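Local coordinates for ribonuclease VapC (Haemophilus influenzae, PDB 6NKL), which probably acts as the RNA-cleaving, magnesium-dependent toxin of a toxin-antitoxin system, at residues Asn98-Ala103 against Gln122-Leu127. Residues are numbered along the deposited sequence; the frame is centred on the assembly and turned at random.
Sequences NDLWIA and QRITDL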
ATOM      1  N   ASN B  98      -0.587   5.849  -4.318  1.00 28.60           N
ATOM      2  CA  ASN B  98      -1.747   5.399  -3.558  1.00 29.18           C
ATOM      3  C   ASN B  98      -2.914   5.055  -4.482  1.00 33.19           C
ATOM      4  O   ASN B  98      -3.660   4.110  -4.209  1.00 26.74           O
ATOM      5  CB  ASN B  98      -2.158   6.449  -2.533  1.00 29.30           C
ATOM      6  CG  ASN B  98      -1.296   6.389  -1.274  1.00 32.73           C
ATOM      7  OD1 ASN B  98      -0.663   5.369  -0.999  1.00 30.46           O
ATOM      8  ND2 ASN B  98      -1.288   7.465  -0.500  1.00 36.05           N
ATOM      9  N   ASP B  99      -3.077   5.793  -5.588  1.00 27.40           N
ATOM     10  CA  ASP B  99      -4.082   5.412  -6.576  1.00 32.92           C
ATOM     11  C   ASP B  99      -3.774   4.039  -7.148  1.00 30.99           C
ATOM     12  O   ASP B  99      -4.681   3.238  -7.396  1.00 28.43           O
ATOM     13  CB  ASP B  99      -4.146   6.436  -7.698  1.00 29.04           C
ATOM     14  CG  ASP B  99      -4.992   7.685  -7.325  1.00 40.82           C
ATOM     15  OD1 ASP B  99      -5.776   7.633  -6.325  1.00 34.30           O
ATOM     16  OD2 ASP B  99      -4.881   8.714  -8.061  1.00 36.05           O
ATOM     17  N   LEU B 100      -2.493   3.740  -7.349  1.00 27.96           N
ATOM     18  CA  LEU B 100      -2.127   2.440  -7.895  1.00 30.36           C
ATOM     19  C   LEU B 100      -2.441   1.326  -6.916  1.00 26.19           C
ATOM     20  O   LEU B 100      -2.969   0.282  -7.307  1.00 27.49           O
ATOM     21  CB  LEU B 100      -0.649   2.397  -8.236  1.00 29.79           C
ATOM     22  CG  LEU B 100      -0.142   1.106  -8.861  1.00 32.05           C
ATOM     23  CD1 LEU B 100      -0.887   0.833 -10.159  1.00 33.07           C
ATOM     24  CD2 LEU B 100       1.343   1.240  -9.121  1.00 32.77           C
ATOM     25  N   TRP B 101      -2.089   1.509  -5.640  1.00 27.50           N
ATOM     26  CA  TRP B 101      -2.437   0.497  -4.651  1.00 22.48           C
ATOM     27  C   TRP B 101      -3.944   0.269  -4.649  1.00 26.69           C
ATOM     28  O   TRP B 101      -4.397  -0.867  -4.601  1.00 23.36           O
ATOM     29  CB  TRP B 101      -1.933   0.903  -3.264  1.00 24.03           C
ATOM     30  CG  TRP B 101      -0.502   0.568  -3.036  1.00 26.68           C
ATOM     31  CD1 TRP B 101       0.550   1.443  -2.933  1.00 29.24           C
ATOM     32  CD2 TRP B 101       0.051  -0.740  -2.877  1.00 27.48           C
ATOM     33  NE1 TRP B 101       1.716   0.758  -2.705  1.00 29.53           N
ATOM     34  CE2 TRP B 101       1.438  -0.586  -2.675  1.00 31.38           C
ATOM     35  CE3 TRP B 101      -0.491  -2.028  -2.896  1.00 26.44           C
ATOM     36  CZ2 TRP B 101       2.276  -1.669  -2.494  1.00 24.35           C
ATOM     37  CZ3 TRP B 101       0.339  -3.094  -2.715  1.00 29.67           C
ATOM     38  CH2 TRP B 101       1.712  -2.914  -2.518  1.00 26.19           C
ATOM     39  N   ILE B 102      -4.730   1.342  -4.771  1.00 29.11           N
ATOM     40  CA  ILE B 102      -6.183   1.231  -4.723  1.00 29.09           C
ATOM     41  C   ILE B 102      -6.683   0.435  -5.921  1.00 28.12           C
ATOM     42  O   ILE B 102      -7.453  -0.526  -5.774  1.00 26.27           O
ATOM     43  CB  ILE B 102      -6.804   2.640  -4.650  1.00 26.20           C
ATOM     44  CG1 ILE B 102      -6.516   3.274  -3.299  1.00 27.18           C
ATOM     45  CG2 ILE B 102      -8.337   2.628  -4.823  1.00 27.62           C
ATOM     46  CD1 ILE B 102      -6.862   4.758  -3.258  1.00 29.06           C
ATOM     47  N   ALA B 103      -6.170   0.760  -7.110  1.00 23.89           N
ATOM     48  CA  ALA B 103      -6.541   0.018  -8.313  1.00 27.19           C
ATOM     49  C   ALA B 103      -6.218  -1.463  -8.161  1.00 29.66           C
ATOM     50  O   ALA B 103      -7.039  -2.334  -8.482  1.00 27.90           O
ATOM     51  CB  ALA B 103      -5.831   0.611  -9.535  1.00 26.85           C
ATOM     52  N   GLN B 122      -7.370   4.183 -17.016  1.00 35.38           N
ATOM     53  CA  GLN B 122      -7.541   3.428 -18.259  1.00 39.11           C
ATOM     54  C   GLN B 122      -6.266   2.702 -18.673  1.00 34.15           C
ATOM     55  O   GLN B 122      -6.350   1.748 -19.451  1.00 35.76           O
ATOM     56  CB  GLN B 122      -7.995   4.345 -19.402  1.00 41.44           C
ATOM     57  CG  GLN B 122      -6.974   5.369 -19.814  1.00 48.34           C
ATOM     58  CD  GLN B 122      -7.531   6.469 -20.713  1.00 58.78           C
ATOM     59  OE1 GLN B 122      -8.728   6.506 -21.018  1.00 60.30           O
ATOM     60  NE2 GLN B 122      -6.654   7.383 -21.130  1.00 56.90           N
ATOM     61  N   ARG B 123      -5.094   3.117 -18.163  1.00 31.36           N
ATOM     62  CA  ARG B 123      -3.840   2.421 -18.482  1.00 39.91           C
ATOM     63  C   ARG B 123      -3.751   1.050 -17.816  1.00 40.48           C
ATOM     64  O   ARG B 123      -2.946   0.203 -18.234  1.00 30.93           O
ATOM     65  CB  ARG B 123      -2.640   3.265 -18.048  1.00 36.05           C
ATOM     66  CG  ARG B 123      -2.664   4.679 -18.605  1.00 32.39           C
ATOM     67  CD  ARG B 123      -1.631   5.550 -17.951  1.00 39.58           C
ATOM     68  NE  ARG B 123      -1.481   6.844 -18.618  1.00 45.04           N
ATOM     69  CZ  ARG B 123      -0.516   7.135 -19.502  1.00 41.30           C
ATOM     70  NH1 ARG B 123       0.394   6.233 -19.821  1.00 37.10           N
ATOM     71  NH2 ARG B 123      -0.442   8.346 -20.045  1.00 40.09           N
ATOM     72  N   ILE B 124      -4.551   0.817 -16.780  1.00 34.59           N
ATOM     73  CA  ILE B 124      -4.617  -0.490 -16.141  1.00 28.18           C
ATOM     74  C   ILE B 124      -5.760  -1.225 -16.838  1.00 36.33           C
ATOM     75  O   ILE B 124      -6.930  -1.172 -16.437  1.00 34.47           O
ATOM     76  CB  ILE B 124      -4.814  -0.374 -14.640  1.00 34.93           C
ATOM     77  CG1 ILE B 124      -3.757   0.556 -14.044  1.00 37.63           C
ATOM     78  CG2 ILE B 124      -4.698  -1.709 -14.010  1.00 26.92           C
ATOM     79  CD1 ILE B 124      -4.039   0.893 -12.601  1.00 37.39           C
ATOM     80  N   THR B 125      -5.406  -1.945 -17.891  1.00 37.13           N
ATOM     81  CA  THR B 125      -6.399  -2.357 -18.873  1.00 37.58           C
ATOM     82  C   THR B 125      -7.334  -3.437 -18.369  1.00 33.90           C
ATOM     83  O   THR B 125      -8.410  -3.606 -18.953  1.00 39.13           O
ATOM     84  CB  THR B 125      -5.679  -2.829 -20.127  1.00 41.24           C
ATOM     85  OG1 THR B 125      -4.805  -3.907 -19.782  1.00 39.58           O
ATOM     86  CG2 THR B 125      -4.835  -1.692 -20.709  1.00 36.89           C
ATOM     87  N   ASP B 126      -6.974  -4.170 -17.311  1.00 30.59           N
ATOM     88  CA  ASP B 126      -7.891  -5.149 -16.731  1.00 40.66           C
ATOM     89  C   ASP B 126      -8.659  -4.628 -15.511  1.00 39.18           C
ATOM     90  O   ASP B 126      -9.381  -5.398 -14.861  1.00 36.22           O
ATOM     91  CB  ASP B 126      -7.150  -6.446 -16.390  1.00 42.49           C
ATOM     92  CG  ASP B 126      -6.146  -6.302 -15.282  1.00 49.76           C
ATOM     93  OD1 ASP B 126      -5.929  -7.324 -14.568  1.00 55.92           O
ATOM     94  OD2 ASP B 126      -5.556  -5.208 -15.137  1.00 46.69           O
ATOM     95  N   LEU B 127      -8.557  -3.339 -15.213  1.00 37.88           N
ATOM     96  CA  LEU B 127      -9.303  -2.751 -14.113  1.00 34.04           C
ATOM     97  C   LEU B 127     -10.723  -2.462 -14.556  1.00 30.44           C
ATOM     98  O   LEU B 127     -10.934  -1.811 -15.579  1.00 32.48           O
ATOM     99  CB  LEU B 127      -8.627  -1.461 -13.652  1.00 27.18           C
ATOM    100  CG  LEU B 127      -9.363  -0.657 -12.596  1.00 26.99           C
ATOM    101  CD1 LEU B 127      -9.495  -1.488 -11.359  1.00 29.71           C
ATOM    102  CD2 LEU B 127      -8.596   0.609 -12.318  1.00 31.49           C
TER
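Ile-124 pushes its terminal methyl into a shallow hollow on helix 97-109. Leu-100 and Ala-103, three residues apart, line it, and Leu-107 of the same helix also touches Ile-124. Ile-124 CD1 lies 3.6 Å from Ala-103 CB and 4.0 Å from Leu-100 CD1. The isoleucine chain is extended (chi2 170°), which carries CD1 out from the loop to the helix. Ala-103 is in turn a small bump. Its methyl points into the notch between Ile-124 CD1 and Leu-127 CD2, with CD2 3.9 Å from Ala-103 CB. The other branch of Leu-127 leans on the helix backbone, with CD1 3.9 Å from Ala-103 O. A type I turn from Ile-124 to Leu-127 brings these two side chains together; Leu-127 N donates a hydrogen bond to Ile-124 O (3.0 Å), which closes the turn. No hydrogen bond crosses the contact, and all four touching residues are buried. Leu-100 also packs on Tyr-81 and Leu-88 of helix 75-89, and Phe-121 touches both Ala-103 and Leu-127. Asp-99, a predicted magnesium ligand, precedes Leu-100 but makes no contact with residues 122-127. The arrangement belongs to the PIN domain: helix 97-109 packed against the loop that joins parallel strands 112-115 and 128-131.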